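Local coordinates for protein mandelate racemase/muconate lactonizing enzyme/Enolase superfamily (Rhodobacter sphaeroides, PDB 2HZG) that belongs to the mandelate racemase/muconate lactonizing enzyme group of the enolase superfamily and carries a bound sodium ion at its metal site, at residues L76-A86 with L103-L114. Sequence-based numbering, arbitrary orientation.
Sequences LDGPDDIARIA and LSGIEMALWDLL
With CG1 of Ile82 anti to its own carbonyl carbon (chi1 -60°) and its chain extended, CD1 lies over one face of the Trp111 indole, a CH-pi contact 3.6 Å from the centroid of the five-membered ring. CG2 branches the other way, against Glu107 CG at 3.6 Å, while CG1 lies against Leu110 CB, the two side chains sliding past each other in opposite directions. Ile82 and Leu114 meet tip to tip, CD1 to CD1, and Ile82 is a knob in the hole formed by Glu107, Leu110, Trp111 and Leu114. Bent at chi2 (-86°), Glu107 brings its carboxylate to the indole edge, where Trp111 NE1 donates to OE2 at 2.8 Å; OE2 lies in the indole plane, whereas NE1 comes from above the carboxylate plane. OE1 takes the N-H of Leu284 and OE2, as a second donor, that of Gly285, tying helix 103-114 to the start of helix 284-297 on the barrel side. Helices 79-86 and 103-114 run antiparallel (168°, axes 10.1 Å apart) in the alpha+beta N-terminal capping domain, and Leu110 and Leu113 also reach strand 27-35 of its three-stranded sheet. In the loop leading into helix 79-86, Leu76 CD2 meets Leu110 CD2 at 3.9 Å, and Leu114 CD1 packs on Gly78 C.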
ATOM      1  N   LEU A  76      13.065   6.461 -23.814  1.00 24.40           N
ATOM      2  CA  LEU A  76      14.057   6.391 -22.764  1.00 26.27           C
ATOM      3  C   LEU A  76      15.370   6.968 -23.291  1.00 28.26           C
ATOM      4  O   LEU A  76      16.314   6.224 -23.646  1.00 28.46           O
ATOM      5  CB  LEU A  76      14.211   4.942 -22.262  1.00 25.86           C
ATOM      6  CG  LEU A  76      15.110   4.673 -21.047  1.00 26.34           C
ATOM      7  CD1 LEU A  76      14.529   5.268 -19.755  1.00 25.49           C
ATOM      8  CD2 LEU A  76      15.349   3.170 -20.893  1.00 25.70           C
ATOM      9  N   ASP A  77      15.398   8.299 -23.346  1.00 29.94           N
ATOM     10  CA  ASP A  77      16.508   9.078 -23.902  1.00 31.60           C
ATOM     11  C   ASP A  77      17.481   9.599 -22.850  1.00 31.81           C
ATOM     12  O   ASP A  77      18.460  10.271 -23.206  1.00 33.42           O
ATOM     13  CB  ASP A  77      15.959  10.289 -24.669  1.00 32.59           C
ATOM     14  CG  ASP A  77      15.303   9.903 -25.979  1.00 34.51           C
ATOM     15  OD1 ASP A  77      15.825   8.975 -26.639  1.00 38.16           O
ATOM     16  OD2 ASP A  77      14.276  10.528 -26.342  1.00 37.71           O
ATOM     17  N   GLY A  78      17.221   9.311 -21.575  1.00 30.00           N
ATOM     18  CA  GLY A  78      18.077   9.780 -20.496  1.00 28.25           C
ATOM     19  C   GLY A  78      17.384   9.681 -19.150  1.00 26.96           C
ATOM     20  O   GLY A  78      16.207   9.327 -19.091  1.00 26.10           O
ATOM     21  N   PRO A  79      18.117   9.973 -18.057  1.00 26.53           N
ATOM     22  CA  PRO A  79      17.601   9.864 -16.695  1.00 25.79           C
ATOM     23  C   PRO A  79      16.245  10.529 -16.466  1.00 25.04           C
ATOM     24  O   PRO A  79      15.420   9.983 -15.742  1.00 24.71           O
ATOM     25  CB  PRO A  79      18.697  10.547 -15.859  1.00 25.91           C
ATOM     26  CG  PRO A  79      19.936  10.236 -16.608  1.00 26.66           C
ATOM     27  CD  PRO A  79      19.532  10.411 -18.055  1.00 26.75           C
ATOM     28  N   ASP A  80      16.023  11.697 -17.066  1.00 24.09           N
ATOM     29  CA  ASP A  80      14.759  12.404 -16.939  1.00 23.70           C
ATOM     30  C   ASP A  80      13.553  11.588 -17.378  1.00 22.41           C
ATOM     31  O   ASP A  80      12.473  11.792 -16.848  1.00 22.35           O
ATOM     32  CB  ASP A  80      14.781  13.710 -17.726  1.00 24.78           C
ATOM     33  CG  ASP A  80      15.621  14.780 -17.059  1.00 27.28           C
ATOM     34  OD1 ASP A  80      16.166  14.551 -15.950  1.00 30.86           O
ATOM     35  OD2 ASP A  80      15.737  15.860 -17.656  1.00 31.95           O
ATOM     36  N   ASP A  81      13.729  10.696 -18.358  1.00 21.39           N
ATOM     37  CA  ASP A  81      12.647   9.797 -18.783  1.00 20.47           C
ATOM     38  C   ASP A  81      12.290   8.751 -17.734  1.00 19.24           C
ATOM     39  O   ASP A  81      11.162   8.298 -17.707  1.00 18.12           O
ATOM     40  CB  ASP A  81      12.976   9.089 -20.086  1.00 21.03           C
ATOM     41  CG  ASP A  81      12.885  10.014 -21.282  1.00 24.17           C
ATOM     42  OD1 ASP A  81      11.841  10.699 -21.443  1.00 27.10           O
ATOM     43  OD2 ASP A  81      13.872  10.055 -22.039  1.00 25.66           O
ATOM     44  N   ILE A  82      13.246   8.382 -16.877  1.00 18.26           N
ATOM     45  CA  ILE A  82      12.963   7.432 -15.790  1.00 17.67           C
ATOM     46  C   ILE A  82      11.942   8.038 -14.834  1.00 17.34           C
ATOM     47  O   ILE A  82      10.911   7.425 -14.550  1.00 16.62           O
ATOM     48  CB  ILE A  82      14.239   6.973 -15.029  1.00 16.96           C
ATOM     49  CG1 ILE A  82      15.218   6.281 -16.015  1.00 16.89           C
ATOM     50  CG2 ILE A  82      13.829   6.057 -13.855  1.00 16.77           C
ATOM     51  CD1 ILE A  82      16.572   5.815 -15.414  1.00 16.91           C
ATOM     52  N   ALA A  83      12.238   9.249 -14.371  1.00 17.80           N
ATOM     53  CA  ALA A  83      11.306  10.044 -13.557  1.00 18.38           C
ATOM     54  C   ALA A  83       9.948  10.186 -14.241  1.00 18.21           C
ATOM     55  O   ALA A  83       8.893  10.002 -13.607  1.00 17.80           O
ATOM     56  CB  ALA A  83      11.909  11.427 -13.221  1.00 18.46           C
ATOM     57  N   ARG A  84       9.981  10.470 -15.543  1.00 17.90           N
ATOM     58  CA  ARG A  84       8.762  10.657 -16.318  1.00 17.92           C
ATOM     59  C   ARG A  84       7.926   9.381 -16.334  1.00 17.02           C
ATOM     60  O   ARG A  84       6.710   9.414 -16.104  1.00 16.68           O
ATOM     61  CB  ARG A  84       9.095  11.107 -17.746  1.00 18.57           C
ATOM     62  CG  ARG A  84       7.898  11.577 -18.549  1.00 21.17           C
ATOM     63  CD  ARG A  84       8.294  11.900 -20.025  1.00 21.99           C
ATOM     64  NE  ARG A  84       8.943  10.765 -20.685  1.00 19.73           N
ATOM     65  CZ  ARG A  84       8.299   9.678 -21.096  1.00 18.34           C
ATOM     66  NH1 ARG A  84       6.981   9.563 -20.923  1.00 17.80           N
ATOM     67  NH2 ARG A  84       8.973   8.700 -21.683  1.00 17.95           N
ATOM     68  N   ILE A  85       8.582   8.263 -16.616  1.00 16.19           N
ATOM     69  CA  ILE A  85       7.907   6.985 -16.677  1.00 15.80           C
ATOM     70  C   ILE A  85       7.329   6.581 -15.314  1.00 15.80           C
ATOM     71  O   ILE A  85       6.183   6.097 -15.229  1.00 15.90           O
ATOM     72  CB  ILE A  85       8.843   5.882 -17.257  1.00 15.61           C
ATOM     73  CG1 ILE A  85       9.076   6.138 -18.762  1.00 15.72           C
ATOM     74  CG2 ILE A  85       8.251   4.472 -17.011  1.00 14.43           C
ATOM     75  CD1 ILE A  85      10.245   5.328 -19.398  1.00 14.57           C
ATOM     76  N   ALA A  86       8.131   6.746 -14.259  1.00 14.80           N
ATOM     77  CA  ALA A  86       7.673   6.469 -12.883  1.00 15.31           C
ATOM     78  C   ALA A  86       6.446   7.311 -12.479  1.00 15.39           C
ATOM     79  O   ALA A  86       5.506   6.797 -11.878  1.00 15.11           O
ATOM     80  CB  ALA A  86       8.820   6.687 -11.888  1.00 14.59           C
ATOM     81  N   LEU A 103       6.714  -1.470 -10.043  1.00 14.52           N
ATOM     82  CA  LEU A 103       7.539  -0.363 -10.532  1.00 14.38           C
ATOM     83  C   LEU A 103       9.002  -0.392 -10.050  1.00 13.96           C
ATOM     84  O   LEU A 103       9.909  -0.060 -10.803  1.00 13.24           O
ATOM     85  CB  LEU A 103       6.923   0.976 -10.149  1.00 13.99           C
ATOM     86  CG  LEU A 103       7.704   2.255 -10.506  1.00 15.34           C
ATOM     87  CD1 LEU A 103       7.930   2.398 -12.049  1.00 16.64           C
ATOM     88  CD2 LEU A 103       6.957   3.451  -9.968  1.00 15.09           C
ATOM     89  N   SER A 104       9.222  -0.744  -8.783  1.00 13.51           N
ATOM     90  CA  SER A 104      10.568  -0.748  -8.211  1.00 13.61           C
ATOM     91  C   SER A 104      11.609  -1.444  -9.105  1.00 14.14           C
ATOM     92  O   SER A 104      12.662  -0.866  -9.412  1.00 13.76           O
ATOM     93  CB  SER A 104      10.562  -1.394  -6.814  1.00 13.48           C
ATOM     94  OG  SER A 104       9.835  -0.595  -5.879  1.00 13.00           O
ATOM     95  N   GLY A 105      11.319  -2.691  -9.479  1.00 14.07           N
ATOM     96  CA  GLY A 105      12.228  -3.505 -10.293  1.00 14.30           C
ATOM     97  C   GLY A 105      12.413  -2.926 -11.695  1.00 15.02           C
ATOM     98  O   GLY A 105      13.513  -2.951 -12.234  1.00 13.73           O
ATOM     99  N   ILE A 106      11.327  -2.392 -12.264  1.00 15.10           N
ATOM    100  CA  ILE A 106      11.361  -1.756 -13.591  1.00 15.13           C
ATOM    101  C   ILE A 106      12.239  -0.521 -13.566  1.00 15.30           C
ATOM    102  O   ILE A 106      13.105  -0.368 -14.407  1.00 15.88           O
ATOM    103  CB  ILE A 106       9.941  -1.370 -14.075  1.00 14.69           C
ATOM    104  CG1 ILE A 106       9.129  -2.638 -14.353  1.00 15.02           C
ATOM    105  CG2 ILE A 106       9.984  -0.418 -15.334  1.00 14.90           C
ATOM    106  CD1 ILE A 106       7.644  -2.423 -14.373  1.00 13.99           C
ATOM    107  N   GLU A 107      12.016   0.340 -12.581  1.00 14.44           N
ATOM    108  CA  GLU A 107      12.713   1.609 -12.464  1.00 14.68           C
ATOM    109  C   GLU A 107      14.232   1.395 -12.274  1.00 14.58           C
ATOM    110  O   GLU A 107      15.044   2.039 -12.941  1.00 14.20           O
ATOM    111  CB  GLU A 107      12.075   2.432 -11.326  1.00 14.47           C
ATOM    112  CG  GLU A 107      12.453   3.930 -11.266  1.00 13.49           C
ATOM    113  CD  GLU A 107      13.743   4.181 -10.476  1.00 14.61           C
ATOM    114  OE1 GLU A 107      14.494   3.210 -10.121  1.00 14.52           O
ATOM    115  OE2 GLU A 107      14.004   5.357 -10.176  1.00 14.90           O
ATOM    116  N   MET A 108      14.620   0.491 -11.378  1.00 14.22           N
ATOM    117  CA  MET A 108      16.040   0.223 -11.209  1.00 14.04           C
ATOM    118  C   MET A 108      16.669  -0.398 -12.470  1.00 14.13           C
ATOM    119  O   MET A 108      17.829  -0.108 -12.759  1.00 14.33           O
ATOM    120  CB  MET A 108      16.338  -0.599  -9.937  1.00 14.66           C
ATOM    121  CG  MET A 108      16.043  -2.064 -10.011  1.00 14.89           C
ATOM    122  SD  MET A 108      16.561  -2.982  -8.529  1.00 15.83           S
ATOM    123  CE  MET A 108      15.518  -2.168  -7.305  1.00 15.59           C
ATOM    124  N   ALA A 109      15.898  -1.209 -13.216  1.00 13.31           N
ATOM    125  CA  ALA A 109      16.366  -1.782 -14.494  1.00 13.70           C
ATOM    126  C   ALA A 109      16.620  -0.697 -15.538  1.00 14.21           C
ATOM    127  O   ALA A 109      17.485  -0.857 -16.396  1.00 14.94           O
ATOM    128  CB  ALA A 109      15.358  -2.826 -15.042  1.00 13.05           C
ATOM    129  N   LEU A 110      15.866   0.403 -15.455  1.00 13.95           N
ATOM    130  CA  LEU A 110      16.086   1.574 -16.310  1.00 14.11           C
ATOM    131  C   LEU A 110      17.401   2.286 -16.017  1.00 13.84           C
ATOM    132  O   LEU A 110      18.124   2.664 -16.949  1.00 14.40           O
ATOM    133  CB  LEU A 110      14.905   2.569 -16.221  1.00 14.07           C
ATOM    134  CG  LEU A 110      13.535   2.012 -16.603  1.00 14.79           C
ATOM    135  CD1 LEU A 110      12.515   3.158 -16.648  1.00 15.42           C
ATOM    136  CD2 LEU A 110      13.644   1.286 -17.942  1.00 14.70           C
ATOM    137  N   TRP A 111      17.718   2.459 -14.738  1.00 13.64           N
ATOM    138  CA  TRP A 111      19.026   2.957 -14.340  1.00 14.44           C
ATOM    139  C   TRP A 111      20.164   2.044 -14.787  1.00 14.81           C
ATOM    140  O   TRP A 111      21.182   2.535 -15.269  1.00 14.71           O
ATOM    141  CB  TRP A 111      19.096   3.156 -12.836  1.00 14.52           C
ATOM    142  CG  TRP A 111      18.193   4.271 -12.365  1.00 15.31           C
ATOM    143  CD1 TRP A 111      16.994   4.136 -11.753  1.00 13.52           C
ATOM    144  CD2 TRP A 111      18.432   5.672 -12.493  1.00 15.59           C
ATOM    145  NE1 TRP A 111      16.470   5.375 -11.465  1.00 15.23           N
ATOM    146  CE2 TRP A 111      17.326   6.336 -11.925  1.00 15.78           C
ATOM    147  CE3 TRP A 111      19.484   6.441 -13.037  1.00 16.03           C
ATOM    148  CZ2 TRP A 111      17.232   7.729 -11.877  1.00 15.93           C
ATOM    149  CZ3 TRP A 111      19.388   7.816 -12.996  1.00 15.31           C
ATOM    150  CH2 TRP A 111      18.277   8.453 -12.411  1.00 16.02           C
ATOM    151  N   ASP A 112      19.974   0.732 -14.615  1.00 14.68           N
ATOM    152  CA  ASP A 112      20.923  -0.263 -15.091  1.00 15.20           C
ATOM    153  C   ASP A 112      21.119  -0.154 -16.618  1.00 15.63           C
ATOM    154  O   ASP A 112      22.259  -0.073 -17.091  1.00 15.36           O
ATOM    155  CB  ASP A 112      20.472  -1.673 -14.678  1.00 14.24           C
ATOM    156  CG  ASP A 112      21.579  -2.725 -14.870  1.00 15.18           C
ATOM    157  OD1 ASP A 112      22.758  -2.433 -14.539  1.00 13.39           O
ATOM    158  OD2 ASP A 112      21.272  -3.838 -15.346  1.00 16.13           O
ATOM    159  N   LEU A 113      20.010  -0.122 -17.369  1.00 16.40           N
ATOM    160  CA  LEU A 113      20.036  -0.019 -18.833  1.00 16.84           C
ATOM    161  C   LEU A 113      20.751   1.266 -19.273  1.00 17.39           C
ATOM    162  O   LEU A 113      21.680   1.224 -20.063  1.00 17.72           O
ATOM    163  CB  LEU A 113      18.605  -0.053 -19.412  1.00 16.69           C
ATOM    164  CG  LEU A 113      18.357  -0.230 -20.926  1.00 16.79           C
ATOM    165  CD1 LEU A 113      16.910  -0.685 -21.178  1.00 16.59           C
ATOM    166  CD2 LEU A 113      18.690   1.014 -21.756  1.00 15.37           C
ATOM    167  N   LEU A 114      20.320   2.409 -18.762  1.00 17.90           N
ATOM    168  CA  LEU A 114      20.966   3.656 -19.164  1.00 18.79           C
ATOM    169  C   LEU A 114      22.441   3.686 -18.750  1.00 18.88           C
ATOM    170  O   LEU A 114      23.272   4.178 -19.503  1.00 18.20           O
ATOM    171  CB  LEU A 114      20.208   4.901 -18.659  1.00 18.66           C
ATOM    172  CG  LEU A 114      18.861   5.152 -19.374  1.00 20.94           C
ATOM    173  CD1 LEU A 114      18.164   6.393 -18.801  1.00 23.39           C
ATOM    174  CD2 LEU A 114      19.025   5.327 -20.874  1.00 20.95           C
TER